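Local atomic coordinates of M152 protein (Murid herpesvirus 1, PDB entry 4G59), a protein that probably acts as an MHC class I-like immune-evasion glycoprotein, keeping host class I molecules and RAE-1 family ligands of NKG2D from the infected cell's surface. Residues E185-S190 with T200-V205; D6-E11 with T261-E266; K57-M62 with G229-E234. All coordinates share one frame; numbering follows the deposited sequence.

Contact 1 of 3, residues E185-S190 with T200-V205; sequences EYSLYS and TMRTQV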
loop_
_atom_site.group_PDB
_atom_site.type_symbol
_atom_site.label_atom_id
_atom_site.label_comp_id
_atom_site.label_asym_id
_atom_site.label_seq_id
_atom_site.Cartn_x
_atom_site.Cartn_y
_atom_site.Cartn_z
ATOM N N GLU B 185 17.879 -11.459 6.384
ATOM C CA GLU B 185 18.413 -12.060 5.153
ATOM C C GLU B 185 18.364 -11.059 3.999
ATOM O O GLU B 185 17.320 -10.446 3.739
ATOM C CB GLU B 185 17.644 -13.331 4.767
ATOM C CG GLU B 185 17.930 -13.877 3.351
ATOM C CD GLU B 185 16.918 -14.945 2.913
ATOM O OE1 GLU B 185 16.871 -16.039 3.523
ATOM O OE2 GLU B 185 16.166 -14.684 1.950
ATOM N N TYR B 186 19.490 -10.909 3.308
ATOM C CA TYR B 186 19.601 -9.962 2.213
ATOM C C TYR B 186 19.802 -10.712 0.902
ATOM O O TYR B 186 20.452 -11.753 0.880
ATOM C CB TYR B 186 20.785 -9.053 2.456
ATOM C CG TYR B 186 20.786 -8.390 3.812
ATOM C CD1 TYR B 186 20.262 -7.122 3.980
ATOM C CD2 TYR B 186 21.324 -9.023 4.922
ATOM C CE1 TYR B 186 20.259 -6.497 5.228
ATOM C CE2 TYR B 186 21.322 -8.408 6.171
ATOM C CZ TYR B 186 20.798 -7.132 6.305
ATOM O OH TYR B 186 20.776 -6.493 7.521
ATOM N N SER B 187 19.223 -10.203 -0.185
ATOM C CA SER B 187 19.397 -10.844 -1.499
ATOM C C SER B 187 19.270 -9.849 -2.655
ATOM O O SER B 187 18.647 -8.794 -2.514
ATOM C CB SER B 187 18.426 -12.021 -1.672
ATOM O OG SER B 187 17.072 -11.628 -1.650
ATOM N N LEU B 188 19.897 -10.166 -3.779
ATOM C CA LEU B 188 19.771 -9.354 -4.976
ATOM C C LEU B 188 19.316 -10.247 -6.120
ATOM O O LEU B 188 19.654 -11.431 -6.151
ATOM C CB LEU B 188 21.121 -8.741 -5.348
ATOM C CG LEU B 188 21.754 -7.688 -4.460
ATOM C CD1 LEU B 188 23.173 -7.439 -4.952
ATOM C CD2 LEU B 188 20.931 -6.399 -4.462
ATOM N N TYR B 189 18.573 -9.686 -7.065
ATOM C CA TYR B 189 18.285 -10.401 -8.303
ATOM C C TYR B 189 18.531 -9.489 -9.483
ATOM O O TYR B 189 18.141 -8.308 -9.467
ATOM C CB TYR B 189 16.833 -10.853 -8.365
ATOM C CG TYR B 189 16.555 -11.714 -9.583
ATOM C CD1 TYR B 189 16.902 -13.060 -9.589
ATOM C CD2 TYR B 189 15.951 -11.199 -10.717
ATOM C CE1 TYR B 189 16.657 -13.865 -10.678
ATOM C CE2 TYR B 189 15.700 -12.011 -11.830
ATOM C CZ TYR B 189 16.059 -13.341 -11.793
ATOM O OH TYR B 189 15.830 -14.167 -12.867
ATOM N N SER B 190 19.162 -10.030 -10.515
ATOM C CA SER B 190 19.332 -9.285 -11.756
ATOM C C SER B 190 18.561 -9.968 -12.852
ATOM O O SER B 190 18.743 -11.156 -13.104
ATOM C CB SER B 190 20.796 -9.187 -12.140
ATOM O OG SER B 190 21.483 -8.412 -11.195
ATOM N N THR B 200 16.292 -7.240 -1.737
ATOM C CA THR B 200 15.319 -7.683 -0.721
ATOM C C THR B 200 15.935 -7.906 0.662
ATOM O O THR B 200 16.999 -8.535 0.774
ATOM C CB THR B 200 14.631 -8.979 -1.161
ATOM O OG1 THR B 200 14.078 -8.799 -2.467
ATOM C CG2 THR B 200 13.497 -9.345 -0.209
ATOM N N MET B 201 15.278 -7.380 1.695
ATOM C CA MET B 201 15.596 -7.724 3.077
ATOM C C MET B 201 14.393 -8.387 3.772
ATOM O O MET B 201 13.318 -7.775 3.901
ATOM C CB MET B 201 16.019 -6.510 3.885
ATOM C CG MET B 201 16.477 -6.926 5.272
ATOM S SD MET B 201 17.134 -5.556 6.235
ATOM C CE MET B 201 15.618 -4.782 6.796
ATOM N N ARG B 202 14.566 -9.639 4.194
ATOM C CA ARG B 202 13.555 -10.332 4.998
ATOM C C ARG B 202 13.970 -10.235 6.454
ATOM O O ARG B 202 15.146 -10.418 6.790
ATOM C CB ARG B 202 13.435 -11.798 4.595
ATOM C CG ARG B 202 12.782 -12.002 3.226
ATOM C CD ARG B 202 12.926 -13.451 2.744
ATOM N NE ARG B 202 12.202 -13.653 1.494
ATOM C CZ ARG B 202 12.694 -13.373 0.286
ATOM N NH1 ARG B 202 13.924 -12.892 0.153
ATOM N NH2 ARG B 202 11.958 -13.579 -0.799
ATOM N N THR B 203 13.005 -9.936 7.316
ATOM C CA THR B 203 13.297 -9.692 8.718
ATOM C C THR B 203 12.057 -9.961 9.557
ATOM O O THR B 203 10.944 -10.012 9.021
ATOM C CB THR B 203 13.773 -8.233 8.911
ATOM O OG1 THR B 203 14.276 -8.042 10.242
ATOM C CG2 THR B 203 12.630 -7.209 8.605
ATOM N N GLN B 204 12.247 -10.133 10.863
ATOM C CA GLN B 204 11.132 -10.365 11.790
ATOM C C GLN B 204 11.012 -9.233 12.806
ATOM O O GLN B 204 10.409 -9.385 13.876
ATOM C CB GLN B 204 11.341 -11.680 12.528
ATOM C CG GLN B 204 11.305 -12.927 11.628
ATOM C CD GLN B 204 11.590 -14.211 12.410
ATOM O OE1 GLN B 204 11.581 -14.215 13.645
ATOM N NE2 GLN B 204 11.847 -15.299 11.694
ATOM N N VAL B 205 11.611 -8.101 12.461
ATOM C CA VAL B 205 11.711 -6.964 13.353
ATOM C C VAL B 205 11.061 -5.761 12.680
ATOM O O VAL B 205 11.624 -5.187 11.750
ATOM C CB VAL B 205 13.172 -6.667 13.664
ATOM C CG1 VAL B 205 13.310 -5.377 14.485
ATOM C CG2 VAL B 205 13.774 -7.842 14.406
HETATM O O HOH W 1 16.282 -11.723 1.347
#
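Tyr186 and Met201 are paired across a beta hairpin that includes an outer strand of a four-stranded antiparallel sheet in the immunoglobulin-like part of this MHC class I-like fold. Their side chains run side by side, pointing the same way. Chi1 of -174° sets Met201 CG anti to the backbone N, and the chain runs on extended through chi2 (175°) to SD, 3.4 Å from Tyr186 CE1. The sulfur meets the ring obliquely, a Met-aromatic contact, while the carbonyl of Pro181 holds the Tyr186 hydroxyl. Backbone hydrogen-bonded pairs, Glu185 with Arg202 and Ser187 with Thr200, bracket this non-hydrogen-bonded pair.

The other face of the hairpin is polar. Glu185 and Arg202 also lie side by side, their carboxylate and guanidinium planes turned 50° apart, and a salt bridge of 3.4 Å joins Glu185 OE2 to Arg202 NH1. Next on this face, Ser187 OG sits 3.6 Å from Thr200 CB; the Thr200 hydroxyl itself is hydrogen-bonded to Glu234 on the adjacent strand. A water completes the cluster in the plane of the guanidinium, at its edge: it accepts from Arg202 NH1 at 2.9 Å and is hydrogen-bonded to Ser187 OG at 3.1 Å.

Contact 2 of 3, residues D6-E11 with T261-E266; sequences DVRIFE and TVKYSE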
loop_
_atom_site.group_PDB
_atom_site.type_symbol
_atom_site.label_atom_id
_atom_site.label_comp_id
_atom_site.label_asym_id
_atom_site.label_seq_id
_atom_site.Cartn_x
_atom_site.Cartn_y
_atom_site.Cartn_z
ATOM N N ASP B 6 28.064 -8.655 -1.641
ATOM C CA ASP B 6 28.549 -8.419 -0.282
ATOM C C ASP B 6 27.694 -7.411 0.485
ATOM O O ASP B 6 27.222 -6.406 -0.065
ATOM C CB ASP B 6 30.062 -8.136 -0.195
ATOM C CG ASP B 6 30.456 -6.831 -0.831
ATOM O OD1 ASP B 6 30.554 -5.805 -0.121
ATOM O OD2 ASP B 6 30.688 -6.834 -2.051
ATOM N N VAL B 7 27.478 -7.736 1.755
ATOM C CA VAL B 7 26.666 -6.945 2.662
ATOM C C VAL B 7 27.581 -6.395 3.747
ATOM O O VAL B 7 28.122 -7.160 4.560
ATOM C CB VAL B 7 25.578 -7.828 3.312
ATOM C CG1 VAL B 7 24.735 -7.026 4.297
ATOM C CG2 VAL B 7 24.700 -8.459 2.237
ATOM N N ARG B 8 27.771 -5.078 3.748
ATOM C CA ARG B 8 28.553 -4.410 4.783
ATOM C C ARG B 8 27.596 -3.766 5.782
ATOM O O ARG B 8 26.638 -3.076 5.399
ATOM C CB ARG B 8 29.486 -3.355 4.176
ATOM C CG ARG B 8 30.632 -3.917 3.341
ATOM C CD ARG B 8 31.485 -2.813 2.702
ATOM N NE ARG B 8 30.953 -2.329 1.423
ATOM C CZ ARG B 8 30.517 -1.089 1.201
ATOM N NH1 ARG B 8 30.545 -0.180 2.163
ATOM N NH2 ARG B 8 30.051 -0.751 0.007
ATOM N N ILE B 9 27.852 -3.979 7.063
ATOM C CA ILE B 9 26.977 -3.434 8.086
ATOM C C ILE B 9 27.655 -2.310 8.867
ATOM O O ILE B 9 28.766 -2.479 9.353
ATOM C CB ILE B 9 26.485 -4.546 9.007
ATOM C CG1 ILE B 9 25.611 -5.485 8.196
ATOM C CG2 ILE B 9 25.699 -3.971 10.187
ATOM C CD1 ILE B 9 25.336 -6.803 8.870
ATOM N N PHE B 10 26.991 -1.165 8.976
ATOM C CA PHE B 10 27.579 -0.013 9.648
ATOM C C PHE B 10 26.769 0.342 10.881
ATOM O O PHE B 10 25.576 0.617 10.799
ATOM C CB PHE B 10 27.675 1.187 8.694
ATOM C CG PHE B 10 28.473 0.899 7.448
ATOM C CD1 PHE B 10 29.858 1.056 7.437
ATOM C CD2 PHE B 10 27.851 0.445 6.295
ATOM C CE1 PHE B 10 30.603 0.775 6.285
ATOM C CE2 PHE B 10 28.590 0.172 5.147
ATOM C CZ PHE B 10 29.966 0.339 5.148
ATOM N N GLU B 11 27.419 0.296 12.029
ATOM C CA GLU B 11 26.767 0.642 13.269
ATOM C C GLU B 11 27.582 1.716 13.939
ATOM O O GLU B 11 28.779 1.576 14.091
ATOM C CB GLU B 11 26.673 -0.584 14.173
ATOM C CG GLU B 11 26.126 -1.800 13.473
ATOM C CD GLU B 11 26.483 -3.090 14.160
ATOM O OE1 GLU B 11 25.592 -3.716 14.760
ATOM O OE2 GLU B 11 27.653 -3.493 14.076
ATOM N N THR B 261 24.914 -1.835 3.443
ATOM C CA THR B 261 25.017 -1.635 2.006
ATOM C C THR B 261 24.945 -3.022 1.392
ATOM O O THR B 261 25.527 -3.984 1.939
ATOM C CB THR B 261 26.329 -0.939 1.605
ATOM O OG1 THR B 261 27.428 -1.726 2.071
ATOM C CG2 THR B 261 26.428 0.423 2.246
ATOM N N VAL B 262 24.212 -3.134 0.283
ATOM C CA VAL B 262 24.094 -4.412 -0.401
ATOM C C VAL B 262 24.431 -4.135 -1.847
ATOM O O VAL B 262 23.844 -3.237 -2.456
ATOM C CB VAL B 262 22.673 -4.993 -0.330
ATOM C CG1 VAL B 262 22.693 -6.449 -0.733
ATOM C CG2 VAL B 262 22.070 -4.838 1.061
ATOM N N LYS B 263 25.376 -4.897 -2.395
ATOM C CA LYS B 263 25.805 -4.684 -3.772
ATOM C C LYS B 263 26.554 -5.891 -4.281
ATOM O O LYS B 263 26.772 -6.830 -3.521
ATOM C CB LYS B 263 26.708 -3.467 -3.846
ATOM C CG LYS B 263 27.999 -3.669 -3.125
ATOM C CD LYS B 263 28.939 -2.543 -3.464
ATOM C CE LYS B 263 30.324 -2.866 -2.936
ATOM N NZ LYS B 263 30.942 -4.109 -3.510
ATOM N N TYR B 264 26.928 -5.888 -5.558
ATOM C CA TYR B 264 27.731 -6.979 -6.119
ATOM C C TYR B 264 29.240 -6.654 -6.049
ATOM O O TYR B 264 29.644 -5.495 -6.226
ATOM C CB TYR B 264 27.351 -7.228 -7.584
ATOM C CG TYR B 264 25.941 -7.710 -7.866
ATOM C CD1 TYR B 264 25.020 -6.877 -8.493
ATOM C CD2 TYR B 264 25.548 -9.014 -7.562
ATOM C CE1 TYR B 264 23.728 -7.315 -8.782
ATOM C CE2 TYR B 264 24.258 -9.469 -7.844
ATOM C CZ TYR B 264 23.352 -8.611 -8.456
ATOM O OH TYR B 264 22.070 -9.058 -8.746
ATOM N N SER B 265 30.073 -7.660 -5.795
ATOM C CA SER B 265 31.525 -7.478 -5.953
ATOM C C SER B 265 32.175 -8.687 -6.600
ATOM O O SER B 265 31.574 -9.763 -6.624
ATOM C CB SER B 265 32.222 -7.155 -4.625
ATOM O OG SER B 265 32.127 -5.778 -4.301
ATOM N N GLU B 266 33.401 -8.473 -7.098
ATOM C CA GLU B 266 34.222 -9.435 -7.857
ATOM C C GLU B 266 33.558 -10.759 -8.265
ATOM O O GLU B 266 34.086 -11.850 -8.029
ATOM C CB GLU B 266 35.558 -9.683 -7.130
ATOM C CG GLU B 266 36.731 -10.333 -8.019
ATOM C CD GLU B 266 37.873 -10.730 -7.119
ATOM O OE1 GLU B 266 37.901 -10.172 -5.973
ATOM O OE2 GLU B 266 38.728 -11.588 -7.502
HETATM O O HOH W 2 28.136 -3.551 0.513
#
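Strand pairing between Asp6-Arg8 and Thr261-Lys263 brings the two ends of the modelled chain together at the border of a four-stranded antiparallel sheet, where 5-11 is an outermost strand within this chain. Asp6 with Lys263 and Arg8 with Thr261 are hydrogen-bonded pairs, and Val7 with Val262 is the non-hydrogen-bonded pair between them. The ladder is uneven: Asp6 N donates a 2.9 Å hydrogen bond to Lys263 O, whereas the return bond from Lys263 N to Asp6 O is weak at 3.3 Å.

The two valines lie side by side, Val7 CG2 4.1 Å from Val262 CG1, on the face that packs against Tyr186 of strand 185-191. Polar and charged groups occupy the opposite face. There Thr261 OG1 stands 3.3 Å from Arg8 CZ, over the centre of the guanidinium and above its plane, an approach that places it across the flat group and not in line with an N-H. The bend at chi3 (-85°) turns Arg8 NE out of the extended line of the chain. Lys263 CE touches the edge of the same guanidinium, 3.6 Å from Arg8 NH2. Beyond the arginine, Thr261 CG2 meets the edge of the Phe10 ring, 3.6 Å from CE2, and Phe10 in turn stacks with Tyr259. A water hydrogen-bonded to Thr261 OG1 also lies in hydrogen-bonding position to Asp6 O, which probably accepts from it.

Asp6 knits the charges together: OD2 forms a salt bridge with Lys263 NZ, although the modelled place of that nitrogen is doubtful, and OD1 makes a long one with Arg8 NE. With two basic side chains gathered round it, the Asp6 carboxylate probably offsets their like charges, as far as the uncertain lysine position allows.

Contact 3 of 3, residues K57-M62 with G229-E234; sequences KHFPWM and GRLKVE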
loop_
_atom_site.group_PDB
_atom_site.type_symbol
_atom_site.label_atom_id
_atom_site.label_comp_id
_atom_site.label_asym_id
_atom_site.label_seq_id
_atom_site.Cartn_x
_atom_site.Cartn_y
_atom_site.Cartn_z
ATOM N N LYS B 57 -2.495 -10.185 11.712
ATOM C CA LYS B 57 -1.046 -10.216 11.582
ATOM C C LYS B 57 -0.425 -9.561 12.803
ATOM O O LYS B 57 -0.733 -8.417 13.131
ATOM C CB LYS B 57 -0.616 -9.510 10.292
ATOM C CG LYS B 57 -1.079 -10.237 9.021
ATOM C CD LYS B 57 -0.636 -9.525 7.738
ATOM C CE LYS B 57 -1.083 -10.314 6.508
ATOM N NZ LYS B 57 -0.882 -9.590 5.216
ATOM N N HIS B 58 0.419 -10.306 13.496
ATOM C CA HIS B 58 1.116 -9.805 14.671
ATOM C C HIS B 58 2.404 -10.608 14.854
ATOM O O HIS B 58 2.734 -11.467 14.034
ATOM C CB HIS B 58 0.230 -9.908 15.920
ATOM C CG HIS B 58 -0.095 -11.316 16.316
ATOM N ND1 HIS B 58 0.692 -12.047 17.177
ATOM C CD2 HIS B 58 -1.121 -12.122 15.961
ATOM C CE1 HIS B 58 0.162 -13.251 17.339
ATOM N NE2 HIS B 58 -0.931 -13.324 16.604
ATOM N N PHE B 59 3.133 -10.332 15.929
ATOM C CA PHE B 59 4.384 -11.023 16.153
ATOM C C PHE B 59 4.232 -12.031 17.286
ATOM O O PHE B 59 3.401 -11.831 18.172
ATOM C CB PHE B 59 5.504 -9.996 16.356
ATOM C CG PHE B 59 5.761 -9.172 15.118
ATOM C CD1 PHE B 59 6.739 -9.557 14.206
ATOM C CD2 PHE B 59 4.971 -8.067 14.824
ATOM C CE1 PHE B 59 6.949 -8.830 13.049
ATOM C CE2 PHE B 59 5.168 -7.343 13.663
ATOM C CZ PHE B 59 6.152 -7.717 12.776
ATOM N N PRO B 60 5.004 -13.131 17.237
ATOM C CA PRO B 60 4.797 -14.275 18.139
ATOM C C PRO B 60 5.006 -13.931 19.610
ATOM O O PRO B 60 4.524 -14.674 20.473
ATOM C CB PRO B 60 5.847 -15.304 17.666
ATOM C CG PRO B 60 6.879 -14.501 16.903
ATOM C CD PRO B 60 6.091 -13.371 16.271
ATOM N N TRP B 61 5.712 -12.834 19.882
ATOM C CA TRP B 61 5.888 -12.350 21.247
ATOM C C TRP B 61 4.730 -11.481 21.726
ATOM O O TRP B 61 4.802 -10.927 22.832
ATOM C CB TRP B 61 7.198 -11.554 21.405
ATOM C CG TRP B 61 7.538 -10.674 20.237
ATOM C CD1 TRP B 61 8.352 -10.997 19.197
ATOM C CD2 TRP B 61 7.081 -9.332 19.991
ATOM N NE1 TRP B 61 8.433 -9.946 18.315
ATOM C CE2 TRP B 61 7.664 -8.909 18.777
ATOM C CE3 TRP B 61 6.236 -8.452 20.672
ATOM C CZ2 TRP B 61 7.429 -7.634 18.225
ATOM C CZ3 TRP B 61 5.997 -7.167 20.113
ATOM C CH2 TRP B 61 6.595 -6.783 18.904
ATOM N N MET B 62 3.687 -11.322 20.908
ATOM C CA MET B 62 2.497 -10.585 21.353
ATOM C C MET B 62 1.373 -11.560 21.679
ATOM O O MET B 62 1.067 -12.460 20.889
ATOM C CB MET B 62 1.967 -9.643 20.269
ATOM C CG MET B 62 2.860 -8.497 19.869
ATOM S SD MET B 62 2.238 -7.679 18.371
ATOM C CE MET B 62 0.717 -6.983 19.065
ATOM N N GLY B 229 4.762 -13.028 11.796
ATOM C CA GLY B 229 5.762 -12.077 12.230
ATOM C C GLY B 229 6.881 -11.918 11.215
ATOM O O GLY B 229 8.011 -11.580 11.569
ATOM N N ARG B 230 6.571 -12.143 9.944
ATOM C CA ARG B 230 7.589 -12.043 8.897
ATOM C C ARG B 230 7.409 -10.776 8.062
ATOM O O ARG B 230 6.290 -10.475 7.641
ATOM C CB ARG B 230 7.546 -13.285 8.007
ATOM C CG ARG B 230 7.847 -14.593 8.759
ATOM C CD ARG B 230 7.619 -15.807 7.884
ATOM N NE ARG B 230 6.204 -15.996 7.578
ATOM C CZ ARG B 230 5.752 -16.523 6.446
ATOM N NH1 ARG B 230 6.603 -16.916 5.513
ATOM N NH2 ARG B 230 4.452 -16.652 6.242
ATOM N N LEU B 231 8.498 -10.030 7.840
ATOM C CA LEU B 231 8.436 -8.781 7.062
ATOM C C LEU B 231 9.384 -8.841 5.891
ATOM O O LEU B 231 10.398 -9.562 5.943
ATOM C CB LEU B 231 8.877 -7.572 7.877
ATOM C CG LEU B 231 8.132 -6.931 9.017
ATOM C CD1 LEU B 231 8.423 -7.661 10.254
ATOM C CD2 LEU B 231 8.676 -5.533 9.144
ATOM N N LYS B 232 9.094 -8.030 4.876
ATOM C CA LYS B 232 9.931 -7.948 3.689
ATOM C C LYS B 232 10.055 -6.500 3.240
ATOM O O LYS B 232 9.045 -5.823 3.036
ATOM C CB LYS B 232 9.321 -8.796 2.570
ATOM C CG LYS B 232 9.951 -8.633 1.202
ATOM C CD LYS B 232 10.197 -9.997 0.561
ATOM C CE LYS B 232 8.952 -10.655 -0.024
ATOM N NZ LYS B 232 8.494 -9.935 -1.237
ATOM N N VAL B 233 11.295 -6.033 3.090
ATOM C CA VAL B 233 11.589 -4.712 2.518
ATOM C C VAL B 233 12.160 -5.000 1.148
ATOM O O VAL B 233 13.051 -5.833 1.016
ATOM C CB VAL B 233 12.634 -3.940 3.345
ATOM C CG1 VAL B 233 12.938 -2.574 2.696
ATOM C CG2 VAL B 233 12.152 -3.782 4.776
ATOM N N GLU B 234 11.645 -4.338 0.117
ATOM C CA GLU B 234 12.048 -4.693 -1.235
ATOM C C GLU B 234 12.122 -3.445 -2.075
ATOM O O GLU B 234 11.326 -2.532 -1.878
ATOM C CB GLU B 234 11.058 -5.691 -1.842
ATOM C CG GLU B 234 11.484 -6.277 -3.198
ATOM C CD GLU B 234 10.861 -7.643 -3.460
ATOM O OE1 GLU B 234 11.529 -8.678 -3.215
ATOM O OE2 GLU B 234 9.696 -7.688 -3.898
#
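Gly229 begins the second segment pressed against Phe59, with Gly229 CA 3.3 Å from Phe59 CD1, where a loop of the MHC-like N-terminal domain meets the approach to strand 231-238. The glycine adopts a left-handed backbone conformation (phi 74°, psi 28°). A beta carbon here would collide with Pro60 CD and crowd Phe59 CD1, and these backbone angles would also press it on the preceding carbonyl oxygen; the bare CA lets the loop come this close. Gly229 N lies 3.4 Å from His58 O, but the angle is too poor for a hydrogen bond. Gly229 O comes obliquely to the same ring, 3.3 Å from Phe59 CE1.

Past Arg230 the chain enters the strand, and Leu231 delivers the second touch. Leu231 CD1 sits in the plane of the Phe59 ring, at its edge, 3.4 Å from both CE1 and CZ; the two side chains cross at about a right angle. Thr203 and Met223 pack on the same leucine, and Pro206 on Phe59. Lys232, Val233 and Glu234 then carry the strand away from the loop, and Glu234 spends its carboxylate on Tyr222 and Thr200.

The loop has its own bracing. Phe59 O takes two hydrogen bonds from opposite faces of its carbonyl plane: one from His58 ND1 (2.9 Å), which stands well above that plane, and one from Met62 N (2.8 Å), which closes a type I beta turn. Phe59 CB lies over a face of the Trp61 ring, offset toward the rim, and Trp61 packs on helix 161-178.

The join rests on van der Waals contact of an aromatic ring with a leucine methyl and a glycine backbone. The hydrogen bonds described brace the loop itself, while its join to the strand depends on apolar and backbone contact.

Overall arrangement
Contacts 1 and 2 lie in different four-stranded antiparallel sheets, their centres about 12 Å apart, and meet where Tyr264 OH reaches Ser190 OG and Leu188 packs on Tyr264. This is consistent with the two facing sheets of an immunoglobulin-like domain. Contact 3, about 14 Å from contact 1 between centres, reaches the same sheet through 231-234, since strands 196-203 and 231-238 are neighbours. It lies about 24 Å from contact 2, without touching it. Contact 2 pairs the two ends of the modelled chain, spanning both other contacts, and 57-62 precedes the hairpin of contact 1. Contacts 1 and 2 thus appear to belong to one immunoglobulin-like domain, while contact 3 couples it to the MHC-like platform.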